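Transcriptional regulator, AraC family (Pseudomonas putida, PDB 3GRA) probably binds specific DNA sequences to regulate transcription, and is represented here by its DJ-1/PfpI-like domain. Local coordinates at residues 16-21 with 53-58; 8-13 with 23-28; 42-47 with 60-65. All coordinates share one frame; numbering follows the deposited sequence.

Contact 2 lies nearest the centre of the chain and is wholly apolar across its two segments, side chains of helix 18-34 meeting those of strand 6-12. Contact 1 uses the start of the same helix, where a loop supplies polar groups to the first turn; it is buried but peripheral. Contact 3 is only partly buried and rests on backbone hydrogen bonds at the margin of the sheet. Contacts 1 and 2 touch through Phe21, and the strand of contact 2 neighbours strand 39-45 of contact 3. All three contacts touch the second subunit, and in each the chemistry follows its place in the fold.

Contact 1 (16-21 with 53-58); sequences FSMASF and SDLGLE
Phe16 and Ser53 face each other with CA atoms 4.9 Å apart, where the approach to helix 18-34 passes a type I turn running from Ser53 to Gly56. From that turn, Asp54 N donates to Phe16 O at 3.1 Å. The Asp54 side chain returns the grip: OD1 accepts from Met18 N at 2.8 Å, an N-H that approaches 44° out of the carboxylate plane. The Asp54 chi1 of 65° sets CG between the backbone N and the carbonyl carbon. One water extends the bonding, accepting from Ala19 N and donating to Asp54 OD2.

Apolar contacts flank this polar seam. Ser53 CB sits over one face of the Phe16 ring, 3.6 Å from its centroid and shifted toward the rim, in a CH-pi contact. Selenomethionine Met18 crosses Leu55 at about a right angle, its CG 3.7 Å from Leu55 CD1, while its CE ends near Ser53 OG. That hydroxyl accepts from Leu55 N in an ST turn and donates to Leu57 O, which also accepts from Ser53 N.

Ser17 is the N-cap residue, and Asp54 takes the N-H of Met18, the first residue of the helix. A carboxylate at this helix start would be expected to interact favourably with the helix dipole, and its charge is probably stabilised there.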
ATOM      1  N   PHE A  16      -8.109   0.952   5.697  1.00 25.62           N
ATOM      2  CA  PHE A  16      -6.877   0.315   6.151  1.00 23.87           C
ATOM      3  C   PHE A  16      -5.655   1.090   5.655  1.00 23.21           C
ATOM      4  O   PHE A  16      -5.654   1.632   4.543  1.00 21.75           O
ATOM      5  CB  PHE A  16      -6.815  -1.120   5.619  1.00 22.26           C
ATOM      6  CG  PHE A  16      -6.589  -1.213   4.122  1.00 22.27           C
ATOM      7  CD1 PHE A  16      -5.298  -1.291   3.603  1.00 19.09           C
ATOM      8  CD2 PHE A  16      -7.669  -1.251   3.239  1.00 20.81           C
ATOM      9  CE1 PHE A  16      -5.083  -1.414   2.230  1.00 20.82           C
ATOM     10  CE2 PHE A  16      -7.469  -1.373   1.863  1.00 20.71           C
ATOM     11  CZ  PHE A  16      -6.172  -1.456   1.351  1.00 23.79           C
ATOM     12  N   SER A  17      -4.626   1.157   6.489  1.00 21.50           N
ATOM     13  CA  SER A  17      -3.392   1.832   6.108  1.00 21.18           C
ATOM     14  C   SER A  17      -2.834   1.124   4.864  1.00 21.44           C
ATOM     15  O   SER A  17      -2.416  -0.033   4.929  1.00 21.29           O
ATOM     16  CB  SER A  17      -2.398   1.744   7.258  1.00 17.59           C
ATOM     17  OG  SER A  17      -1.117   2.142   6.822  1.00 19.49           O
HETATM   18  N   MSE A  18      -2.836   1.797   3.722  1.00 21.27           N
HETATM   19  CA  MSE A  18      -2.345   1.148   2.504  1.00 22.94           C
HETATM   20  C   MSE A  18      -0.841   0.903   2.522  1.00 23.01           C
HETATM   21  O   MSE A  18      -0.356  -0.108   2.001  1.00 22.86           O
HETATM   22  CB  MSE A  18      -2.695   1.979   1.259  1.00 22.60           C
HETATM   23  CG  MSE A  18      -2.127   1.400  -0.031  1.00 22.99           C
HETATM   24 SE   MSE A  18      -3.000  -0.053  -0.632  1.00 23.01          SE
HETATM   25  CE  MSE A  18      -4.097   0.794  -1.762  1.00 30.54           C
ATOM     26  N   ALA A  19      -0.118   1.845   3.118  1.00 22.45           N
ATOM     27  CA  ALA A  19       1.332   1.781   3.225  1.00 24.31           C
ATOM     28  C   ALA A  19       1.759   0.631   4.144  1.00 26.34           C
ATOM     29  O   ALA A  19       2.801   0.009   3.927  1.00 28.67           O
ATOM     30  CB  ALA A  19       1.870   3.109   3.758  1.00 20.43           C
ATOM     31  N   SER A  20       0.961   0.365   5.175  1.00 22.59           N
ATOM     32  CA  SER A  20       1.279  -0.720   6.084  1.00 23.27           C
ATOM     33  C   SER A  20       1.123  -2.027   5.319  1.00 23.44           C
ATOM     34  O   SER A  20       1.998  -2.897   5.332  1.00 23.13           O
ATOM     35  CB  SER A  20       0.334  -0.715   7.295  1.00 18.79           C
ATOM     36  OG  SER A  20       0.639   0.349   8.165  1.00 16.66           O
ATOM     37  N   PHE A  21      -0.000  -2.146   4.629  1.00 23.24           N
ATOM     38  CA  PHE A  21      -0.282  -3.354   3.876  1.00 23.16           C
ATOM     39  C   PHE A  21       0.680  -3.624   2.714  1.00 24.12           C
ATOM     40  O   PHE A  21       1.172  -4.739   2.563  1.00 25.24           O
ATOM     41  CB  PHE A  21      -1.712  -3.323   3.350  1.00 19.00           C
ATOM     42  CG  PHE A  21      -2.079  -4.533   2.546  1.00 21.57           C
ATOM     43  CD1 PHE A  21      -2.011  -5.805   3.109  1.00 22.50           C
ATOM     44  CD2 PHE A  21      -2.476  -4.407   1.225  1.00 22.27           C
ATOM     45  CE1 PHE A  21      -2.331  -6.923   2.363  1.00 22.92           C
ATOM     46  CE2 PHE A  21      -2.801  -5.526   0.467  1.00 20.78           C
ATOM     47  CZ  PHE A  21      -2.730  -6.782   1.031  1.00 20.81           C
ATOM     48  N   SER A  53      -9.130   1.826   0.880  1.00 27.35           N
ATOM     49  CA  SER A  53      -7.960   2.110   1.707  1.00 26.81           C
ATOM     50  C   SER A  53      -7.968   3.589   2.107  1.00 27.87           C
ATOM     51  O   SER A  53      -8.797   4.371   1.625  1.00 28.19           O
ATOM     52  CB  SER A  53      -6.682   1.828   0.933  1.00 25.44           C
ATOM     53  OG  SER A  53      -6.532   2.793  -0.082  1.00 23.43           O
ATOM     54  N   ASP A  54      -7.017   3.956   2.962  1.00 25.54           N
ATOM     55  CA  ASP A  54      -6.897   5.306   3.472  1.00 25.51           C
ATOM     56  C   ASP A  54      -6.431   6.282   2.409  1.00 24.59           C
ATOM     57  O   ASP A  54      -6.334   7.480   2.649  1.00 26.74           O
ATOM     58  CB  ASP A  54      -5.947   5.323   4.677  1.00 25.66           C
ATOM     59  CG  ASP A  54      -4.507   4.952   4.310  1.00 28.39           C
ATOM     60  OD1 ASP A  54      -4.292   4.155   3.371  1.00 29.21           O
ATOM     61  OD2 ASP A  54      -3.589   5.443   4.992  1.00 32.42           O
ATOM     62  N   LEU A  55      -6.142   5.753   1.235  1.00 24.29           N
ATOM     63  CA  LEU A  55      -5.690   6.559   0.118  1.00 26.26           C
ATOM     64  C   LEU A  55      -6.819   6.801  -0.896  1.00 28.53           C
ATOM     65  O   LEU A  55      -6.590   7.375  -1.945  1.00 29.40           O
ATOM     66  CB  LEU A  55      -4.520   5.861  -0.584  1.00 23.77           C
ATOM     67  CG  LEU A  55      -3.168   5.686   0.122  1.00 23.94           C
ATOM     68  CD1 LEU A  55      -2.180   5.004  -0.845  1.00 24.08           C
ATOM     69  CD2 LEU A  55      -2.617   7.035   0.554  1.00 18.83           C
ATOM     70  N   GLY A  56      -8.031   6.348  -0.585  1.00 31.27           N
ATOM     71  CA  GLY A  56      -9.140   6.532  -1.505  1.00 33.36           C
ATOM     72  C   GLY A  56      -9.231   5.447  -2.564  1.00 36.48           C
ATOM     73  O   GLY A  56     -10.220   5.364  -3.295  1.00 37.71           O
ATOM     74  N   LEU A  57      -8.197   4.614  -2.649  1.00 36.50           N
ATOM     75  CA  LEU A  57      -8.161   3.527  -3.613  1.00 36.42           C
ATOM     76  C   LEU A  57      -8.794   2.251  -3.069  1.00 36.56           C
ATOM     77  O   LEU A  57      -8.721   1.968  -1.875  1.00 36.58           O
ATOM     78  CB  LEU A  57      -6.718   3.215  -4.007  1.00 37.22           C
ATOM     79  CG  LEU A  57      -5.953   4.070  -5.022  1.00 38.42           C
ATOM     80  CD1 LEU A  57      -6.485   5.493  -5.104  1.00 37.95           C
ATOM     81  CD2 LEU A  57      -4.494   4.054  -4.612  1.00 37.56           C
ATOM     82  N   GLU A  58      -9.403   1.483  -3.964  1.00 36.60           N
ATOM     83  CA  GLU A  58     -10.015   0.224  -3.602  1.00 36.70           C
ATOM     84  C   GLU A  58      -9.151  -0.917  -4.136  1.00 37.27           C
ATOM     85  O   GLU A  58      -8.636  -0.839  -5.250  1.00 37.12           O
ATOM     86  CB  GLU A  58     -11.412   0.119  -4.207  1.00 37.85           C
ATOM     87  CG  GLU A  58     -12.397   1.169  -3.727  1.00 38.42           C
ATOM     88  CD  GLU A  58     -13.806   0.891  -4.219  1.00 38.03           C
ATOM     89  OE1 GLU A  58     -13.999   0.773  -5.442  1.00 36.70           O
ATOM     90  OE2 GLU A  58     -14.722   0.788  -3.377  1.00 41.72           O
TER
HETATM   91  O   HOH W   1      -1.202   4.657   3.481  1.00 44.22           O

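Contact 2 (8-13 with 23-28); sequences VDFILL and VAMDVL. With EDO (1,2-ethanediol), chain C.
Phe10 and Val8, on alternate positions of strand 6-12, direct their side chains at helix 18-34, and no hydrogen bond joins the two segments. Strand and helix run nearly antiparallel, their short axes 11.3 Å apart at 167°.

Among the apolar contacts, Leu28 CD1 meets both strand residues. It lies 3.5 Å from Val8 CG1, and it also meets the Phe10 ring in plane at its edge, 3.7 Å from CZ. Phe10 and Leu28 reach toward each other tip to tip. In Phe10, CG lies anti to the carbonyl carbon, beside the backbone N (chi1 -60°). A separate, longer apolar approach brings Ala24 CB to 4.4 Å from Phe10 CE1.

A Met-aromatic contact supplies the second kind of interaction. The selenium of selenomethionine Met25 stands 3.7 Å from Phe10 CE2 and 4.6 Å from the ring centroid, obliquely placed at 48° to the ring normal. Phe21, from an earlier turn of the helix, adds an edge-to-face ring contact with Phe10.

At the far end of the strand, 1,2-ethanediol, probably from the crystallisation liquor, donates through O1 to Leu12 O. The helix connects strand 6-12 to its parallel neighbour, strand 39-45, making this the apolar strand-helix interface of a beta-alpha-beta crossover.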
ATOM      1  N   VAL A   8      -0.097 -16.793   4.573  1.00 31.33           N
ATOM      2  CA  VAL A   8      -0.567 -15.655   5.353  1.00 31.10           C
ATOM      3  C   VAL A   8      -1.611 -14.813   4.617  1.00 30.43           C
ATOM      4  O   VAL A   8      -1.383 -14.345   3.508  1.00 30.18           O
ATOM      5  CB  VAL A   8       0.606 -14.749   5.774  1.00 32.09           C
ATOM      6  CG1 VAL A   8       1.404 -14.353   4.549  1.00 34.89           C
ATOM      7  CG2 VAL A   8       0.083 -13.499   6.503  1.00 31.47           C
ATOM      8  N   ASP A   9      -2.763 -14.630   5.253  1.00 29.50           N
ATOM      9  CA  ASP A   9      -3.849 -13.831   4.686  1.00 28.37           C
ATOM     10  C   ASP A   9      -4.031 -12.526   5.467  1.00 27.03           C
ATOM     11  O   ASP A   9      -3.822 -12.473   6.678  1.00 24.14           O
ATOM     12  CB  ASP A   9      -5.159 -14.613   4.686  1.00 29.77           C
ATOM     13  CG  ASP A   9      -5.304 -15.522   3.476  1.00 32.27           C
ATOM     14  OD1 ASP A   9      -4.400 -15.523   2.607  1.00 34.25           O
ATOM     15  OD2 ASP A   9      -6.333 -16.230   3.397  1.00 34.17           O
ATOM     16  N   PHE A  10      -4.451 -11.484   4.758  1.00 24.83           N
ATOM     17  CA  PHE A  10      -4.637 -10.173   5.346  1.00 23.76           C
ATOM     18  C   PHE A  10      -6.077  -9.702   5.262  1.00 24.90           C
ATOM     19  O   PHE A  10      -6.611  -9.522   4.168  1.00 27.15           O
ATOM     20  CB  PHE A  10      -3.753  -9.154   4.620  1.00 22.25           C
ATOM     21  CG  PHE A  10      -2.279  -9.453   4.689  1.00 23.20           C
ATOM     22  CD1 PHE A  10      -1.487  -8.888   5.678  1.00 22.23           C
ATOM     23  CD2 PHE A  10      -1.677 -10.277   3.734  1.00 24.40           C
ATOM     24  CE1 PHE A  10      -0.110  -9.130   5.720  1.00 22.41           C
ATOM     25  CE2 PHE A  10      -0.303 -10.530   3.763  1.00 22.26           C
ATOM     26  CZ  PHE A  10       0.481  -9.955   4.757  1.00 22.26           C
ATOM     27  N   ILE A  11      -6.713  -9.490   6.408  1.00 23.58           N
ATOM     28  CA  ILE A  11      -8.080  -8.990   6.404  1.00 23.82           C
ATOM     29  C   ILE A  11      -8.004  -7.471   6.284  1.00 24.01           C
ATOM     30  O   ILE A  11      -7.525  -6.790   7.194  1.00 21.32           O
ATOM     31  CB  ILE A  11      -8.840  -9.369   7.697  1.00 26.33           C
ATOM     32  CG1 ILE A  11      -8.968 -10.892   7.802  1.00 25.25           C
ATOM     33  CG2 ILE A  11     -10.245  -8.767   7.666  1.00 26.07           C
ATOM     34  CD1 ILE A  11      -9.534 -11.358   9.102  1.00 28.34           C
ATOM     35  N   LEU A  12      -8.459  -6.941   5.152  1.00 23.99           N
ATOM     36  CA  LEU A  12      -8.416  -5.497   4.931  1.00 23.34           C
ATOM     37  C   LEU A  12      -9.716  -4.864   5.387  1.00 24.70           C
ATOM     38  O   LEU A  12     -10.774  -5.148   4.828  1.00 28.46           O
ATOM     39  CB  LEU A  12      -8.193  -5.185   3.447  1.00 22.23           C
ATOM     40  CG  LEU A  12      -7.028  -5.874   2.716  1.00 21.49           C
ATOM     41  CD1 LEU A  12      -6.998  -5.373   1.277  1.00 19.93           C
ATOM     42  CD2 LEU A  12      -5.682  -5.565   3.409  1.00 20.65           C
ATOM     43  N   LEU A  13      -9.633  -4.038   6.422  1.00 24.43           N
ATOM     44  CA  LEU A  13     -10.791  -3.345   6.962  1.00 27.13           C
ATOM     45  C   LEU A  13     -10.927  -2.006   6.241  1.00 29.96           C
ATOM     46  O   LEU A  13      -9.964  -1.510   5.637  1.00 29.66           O
ATOM     47  CB  LEU A  13     -10.615  -3.106   8.466  1.00 24.99           C
ATOM     48  CG  LEU A  13     -10.384  -4.328   9.368  1.00 24.70           C
ATOM     49  CD1 LEU A  13     -10.316  -3.885  10.823  1.00 19.92           C
ATOM     50  CD2 LEU A  13     -11.507  -5.327   9.170  1.00 23.07           C
ATOM     51  N   VAL A  23       3.774  -2.436   2.197  1.00 31.50           N
ATOM     52  CA  VAL A  23       5.150  -2.703   2.570  1.00 33.84           C
ATOM     53  C   VAL A  23       5.279  -4.133   3.124  1.00 33.81           C
ATOM     54  O   VAL A  23       6.241  -4.838   2.825  1.00 33.61           O
ATOM     55  CB  VAL A  23       5.674  -1.679   3.605  1.00 35.83           C
ATOM     56  CG1 VAL A  23       4.977  -1.869   4.939  1.00 35.43           C
ATOM     57  CG2 VAL A  23       7.180  -1.840   3.756  1.00 38.03           C
ATOM     58  N   ALA A  24       4.309  -4.571   3.923  1.00 32.59           N
ATOM     59  CA  ALA A  24       4.374  -5.925   4.449  1.00 32.03           C
ATOM     60  C   ALA A  24       4.386  -6.921   3.284  1.00 32.69           C
ATOM     61  O   ALA A  24       5.176  -7.861   3.281  1.00 29.64           O
ATOM     62  CB  ALA A  24       3.197  -6.204   5.362  1.00 30.13           C
HETATM   63  N   MSE A  25       3.512  -6.695   2.299  1.00 33.17           N
HETATM   64  CA  MSE A  25       3.413  -7.560   1.122  1.00 33.72           C
HETATM   65  C   MSE A  25       4.702  -7.548   0.311  1.00 33.34           C
HETATM   66  O   MSE A  25       5.119  -8.570  -0.225  1.00 33.07           O
HETATM   67  CB  MSE A  25       2.253  -7.123   0.212  1.00 34.48           C
HETATM   68  CG  MSE A  25       0.869  -7.599   0.634  1.00 34.17           C
HETATM   69 SE   MSE A  25       0.579  -9.359   0.372  1.00 29.69          SE
HETATM   70  CE  MSE A  25       0.328  -9.415  -1.390  1.00 35.72           C
ATOM     71  N   ASP A  26       5.315  -6.381   0.210  1.00 34.62           N
ATOM     72  CA  ASP A  26       6.553  -6.253  -0.527  1.00 37.73           C
ATOM     73  C   ASP A  26       7.553  -7.266   0.057  1.00 38.90           C
ATOM     74  O   ASP A  26       8.147  -8.062  -0.675  1.00 40.31           O
ATOM     75  CB  ASP A  26       7.089  -4.832  -0.386  1.00 39.85           C
ATOM     76  CG  ASP A  26       7.678  -4.301  -1.676  1.00 45.29           C
ATOM     77  OD1 ASP A  26       7.777  -5.081  -2.652  1.00 48.54           O
ATOM     78  OD2 ASP A  26       8.042  -3.106  -1.713  1.00 46.13           O
ATOM     79  N   VAL A  27       7.704  -7.244   1.379  1.00 35.17           N
ATOM     80  CA  VAL A  27       8.604  -8.153   2.071  1.00 33.62           C
ATOM     81  C   VAL A  27       8.348  -9.617   1.719  1.00 35.04           C
ATOM     82  O   VAL A  27       9.279 -10.361   1.436  1.00 34.03           O
ATOM     83  CB  VAL A  27       8.482  -8.004   3.610  1.00 33.09           C
ATOM     84  CG1 VAL A  27       9.375  -9.020   4.304  1.00 29.10           C
ATOM     85  CG2 VAL A  27       8.850  -6.585   4.030  1.00 30.91           C
ATOM     86  N   LEU A  28       7.081 -10.028   1.743  1.00 35.56           N
ATOM     87  CA  LEU A  28       6.730 -11.408   1.439  1.00 36.98           C
ATOM     88  C   LEU A  28       6.896 -11.746  -0.048  1.00 38.45           C
ATOM     89  O   LEU A  28       7.223 -12.876  -0.399  1.00 39.71           O
ATOM     90  CB  LEU A  28       5.294 -11.692   1.894  1.00 35.71           C
ATOM     91  CG  LEU A  28       4.985 -11.359   3.361  1.00 35.46           C
ATOM     92  CD1 LEU A  28       3.527 -11.665   3.644  1.00 33.82           C
ATOM     93  CD2 LEU A  28       5.896 -12.149   4.300  1.00 33.71           C
TER
HETATM   94  C1  EDO C   1     -13.941  -5.041   6.006  1.00 22.08           C
HETATM   95  O1  EDO C   1     -13.148  -6.099   5.476  1.00 22.39           O
HETATM   96  C2  EDO C   1     -14.597  -4.230   4.856  1.00 22.60           C
HETATM   97  O2  EDO C   1     -14.232  -4.780   3.565  1.00 23.11           O

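Contact 3 (42-47 with 60-65); sequences TPLSLD and VATELS. With EDO (1,2-ethanediol), chain C.
Leu44 and Ser45 pair with Thr62 and Glu63 in parallel beta fashion, adding the short strand 62-63 as the outermost strand, within this chain, on one margin of the central sheet of the DJ-1/PfpI-like fold. Three backbone bonds hold the pairing: Thr62 N donates to Pro43 O at 3.0 Å, Ser45 N to Thr62 O at 2.8 Å, and Leu64 N to Ser45 O, the last nearly straight at 174°. Two carbonyls also take CA-H...O contacts, Thr62 O from Leu44 and Ser45 O from Glu63.

The tighter packing gathers around Leu64. Its CD1 is 3.8 Å from Leu44 CD1, the two side chains crossing at a slant, and 3.9 Å from Leu46 CD2, beside which it lies pointing the same way. Ile11 of strand 6-12 and Leu69 continue this apolar patch. On the face of Leu44, that side chain and Thr62 stand side by side; on the face of Ser45, Ala61 CB packs against Pro43 CB at 4.1 Å.

The exposed residues of strand 62-63 are held more loosely, one on each face. On the Leu44 face, Thr62 OG1 lies near Thr42 CG2. On the Ser45 face, Glu63 reaches on past the end of strand 39-45, bringing OE2 within 3.6 Å of Leu46 O and of Asp47 CA; its bond to Gly48 N is weak. The Asp47 and Glu63 carboxylates remain apart. A sulfate, probably from the crystallisation liquor, lies about 4 Å from the Glu63 side chain.

Beyond the strand end, 1,2-ethanediol bridges backbone and side chain: Leu46 N donates to its O1 at 3.0 Å and 176°, while its O2 shares a hydrogen bond with Ser45 OG.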
ATOM      1  N   THR A  42      -3.137 -13.779   0.512  1.00 32.09           N
ATOM      2  CA  THR A  42      -4.367 -13.331  -0.132  1.00 32.58           C
ATOM      3  C   THR A  42      -5.061 -12.182   0.603  1.00 30.38           C
ATOM      4  O   THR A  42      -5.238 -12.221   1.819  1.00 25.34           O
ATOM      5  CB  THR A  42      -5.403 -14.462  -0.215  1.00 34.57           C
ATOM      6  OG1 THR A  42      -4.765 -15.672  -0.628  1.00 40.11           O
ATOM      7  CG2 THR A  42      -6.484 -14.111  -1.221  1.00 35.14           C
ATOM      8  N   PRO A  43      -5.439 -11.129  -0.131  1.00 28.47           N
ATOM      9  CA  PRO A  43      -6.121 -10.025   0.540  1.00 27.08           C
ATOM     10  C   PRO A  43      -7.561 -10.515   0.766  1.00 26.15           C
ATOM     11  O   PRO A  43      -8.166 -11.113  -0.133  1.00 21.16           O
ATOM     12  CB  PRO A  43      -6.025  -8.887  -0.476  1.00 28.26           C
ATOM     13  CG  PRO A  43      -6.011  -9.608  -1.806  1.00 27.92           C
ATOM     14  CD  PRO A  43      -5.160 -10.827  -1.545  1.00 29.33           C
ATOM     15  N   LEU A  44      -8.080 -10.297   1.970  1.00 24.24           N
ATOM     16  CA  LEU A  44      -9.423 -10.735   2.318  1.00 25.66           C
ATOM     17  C   LEU A  44     -10.337  -9.594   2.791  1.00 24.36           C
ATOM     18  O   LEU A  44      -9.887  -8.630   3.405  1.00 23.28           O
ATOM     19  CB  LEU A  44      -9.363 -11.808   3.418  1.00 25.51           C
ATOM     20  CG  LEU A  44      -8.632 -13.147   3.215  1.00 26.90           C
ATOM     21  CD1 LEU A  44      -8.782 -13.955   4.510  1.00 26.02           C
ATOM     22  CD2 LEU A  44      -9.201 -13.931   2.039  1.00 24.55           C
ATOM     23  N   SER A  45     -11.626  -9.723   2.493  1.00 27.93           N
ATOM     24  CA  SER A  45     -12.631  -8.738   2.886  1.00 28.32           C
ATOM     25  C   SER A  45     -13.740  -9.434   3.645  1.00 30.06           C
ATOM     26  O   SER A  45     -14.162 -10.526   3.272  1.00 29.73           O
ATOM     27  CB  SER A  45     -13.243  -8.063   1.661  1.00 29.11           C
ATOM     28  OG  SER A  45     -14.458  -7.405   2.013  1.00 31.31           O
ATOM     29  N   LEU A  46     -14.208  -8.799   4.712  1.00 32.84           N
ATOM     30  CA  LEU A  46     -15.283  -9.360   5.512  1.00 35.80           C
ATOM     31  C   LEU A  46     -16.589  -9.313   4.732  1.00 39.17           C
ATOM     32  O   LEU A  46     -17.373 -10.258   4.774  1.00 41.46           O
ATOM     33  CB  LEU A  46     -15.406  -8.596   6.831  1.00 33.61           C
ATOM     34  CG  LEU A  46     -14.158  -8.733   7.714  1.00 31.81           C
ATOM     35  CD1 LEU A  46     -14.365  -8.042   9.038  1.00 27.77           C
ATOM     36  CD2 LEU A  46     -13.861 -10.219   7.936  1.00 29.55           C
ATOM     37  N   ASP A  47     -16.834  -8.218   4.022  1.00 42.85           N
ATOM     38  CA  ASP A  47     -18.039  -8.123   3.209  1.00 47.27           C
ATOM     39  C   ASP A  47     -17.746  -7.445   1.877  1.00 47.27           C
ATOM     40  O   ASP A  47     -17.572  -6.230   1.810  1.00 49.03           O
ATOM     41  CB  ASP A  47     -19.169  -7.386   3.950  1.00 51.03           C
ATOM     42  CG  ASP A  47     -18.904  -5.902   4.114  1.00 54.84           C
ATOM     43  OD1 ASP A  47     -18.299  -5.506   5.139  1.00 55.43           O
ATOM     44  OD2 ASP A  47     -19.298  -5.129   3.205  1.00 55.42           O
ATOM     45  N   VAL A  60      -8.915  -5.160  -4.897  1.00 33.32           N
ATOM     46  CA  VAL A  60      -9.762  -6.321  -5.067  1.00 30.55           C
ATOM     47  C   VAL A  60      -9.320  -7.329  -4.007  1.00 31.30           C
ATOM     48  O   VAL A  60      -8.124  -7.493  -3.747  1.00 29.73           O
ATOM     49  CB  VAL A  60      -9.620  -6.940  -6.480  1.00 32.02           C
ATOM     50  CG1 VAL A  60     -10.524  -8.179  -6.602  1.00 25.23           C
ATOM     51  CG2 VAL A  60     -10.000  -5.893  -7.550  1.00 29.83           C
ATOM     52  N   ALA A  61     -10.288  -7.980  -3.373  1.00 30.85           N
ATOM     53  CA  ALA A  61      -9.995  -8.953  -2.339  1.00 30.20           C
ATOM     54  C   ALA A  61     -10.992 -10.089  -2.380  1.00 31.36           C
ATOM     55  O   ALA A  61     -12.080  -9.950  -2.928  1.00 31.09           O
ATOM     56  CB  ALA A  61     -10.027  -8.280  -0.972  1.00 29.95           C
ATOM     57  N   THR A  62     -10.604 -11.223  -1.813  1.00 32.41           N
ATOM     58  CA  THR A  62     -11.485 -12.377  -1.758  1.00 32.31           C
ATOM     59  C   THR A  62     -12.388 -12.207  -0.540  1.00 33.45           C
ATOM     60  O   THR A  62     -11.948 -11.724   0.508  1.00 32.19           O
ATOM     61  CB  THR A  62     -10.695 -13.688  -1.581  1.00 32.31           C
ATOM     62  OG1 THR A  62      -9.823 -13.887  -2.695  1.00 31.90           O
ATOM     63  CG2 THR A  62     -11.650 -14.874  -1.469  1.00 31.78           C
ATOM     64  N   GLU A  63     -13.652 -12.584  -0.678  1.00 35.29           N
ATOM     65  CA  GLU A  63     -14.566 -12.493   0.439  1.00 38.95           C
ATOM     66  C   GLU A  63     -14.144 -13.601   1.392  1.00 40.16           C
ATOM     67  O   GLU A  63     -14.015 -14.762   1.002  1.00 39.30           O
ATOM     68  CB  GLU A  63     -16.014 -12.686  -0.025  1.00 39.84           C
ATOM     69  CG  GLU A  63     -17.031 -12.694   1.110  1.00 43.55           C
ATOM     70  CD  GLU A  63     -18.315 -11.947   0.765  1.00 45.83           C
ATOM     71  OE1 GLU A  63     -18.773 -12.045  -0.392  1.00 46.06           O
ATOM     72  OE2 GLU A  63     -18.873 -11.265   1.655  1.00 48.09           O
ATOM     73  N   LEU A  64     -13.915 -13.235   2.643  1.00 42.02           N
ATOM     74  CA  LEU A  64     -13.474 -14.198   3.637  1.00 42.84           C
ATOM     75  C   LEU A  64     -14.454 -15.350   3.814  1.00 44.00           C
ATOM     76  O   LEU A  64     -15.670 -15.162   3.853  1.00 42.41           O
ATOM     77  CB  LEU A  64     -13.234 -13.488   4.972  1.00 42.81           C
ATOM     78  CG  LEU A  64     -12.457 -14.267   6.036  1.00 43.61           C
ATOM     79  CD1 LEU A  64     -11.666 -13.295   6.903  1.00 43.74           C
ATOM     80  CD2 LEU A  64     -13.414 -15.103   6.874  1.00 42.60           C
ATOM     81  N   SER A  65     -13.901 -16.551   3.893  1.00 45.06           N
ATOM     82  CA  SER A  65     -14.687 -17.753   4.079  1.00 47.13           C
ATOM     83  C   SER A  65     -14.182 -18.362   5.363  1.00 48.36           C
ATOM     84  O   SER A  65     -12.993 -18.676   5.480  1.00 48.08           O
ATOM     85  CB  SER A  65     -14.467 -18.731   2.924  1.00 47.22           C
ATOM     86  OG  SER A  65     -15.021 -19.995   3.237  1.00 51.33           O
TER
HETATM   87  C1  EDO C   1     -13.941  -5.041   6.006  1.00 22.08           C
HETATM   88  O1  EDO C   1     -13.148  -6.099   5.476  1.00 22.39           O
HETATM   89  C2  EDO C   1     -14.597  -4.230   4.856  1.00 22.60           C
HETATM   90  O2  EDO C   1     -14.232  -4.780   3.565  1.00 23.11           O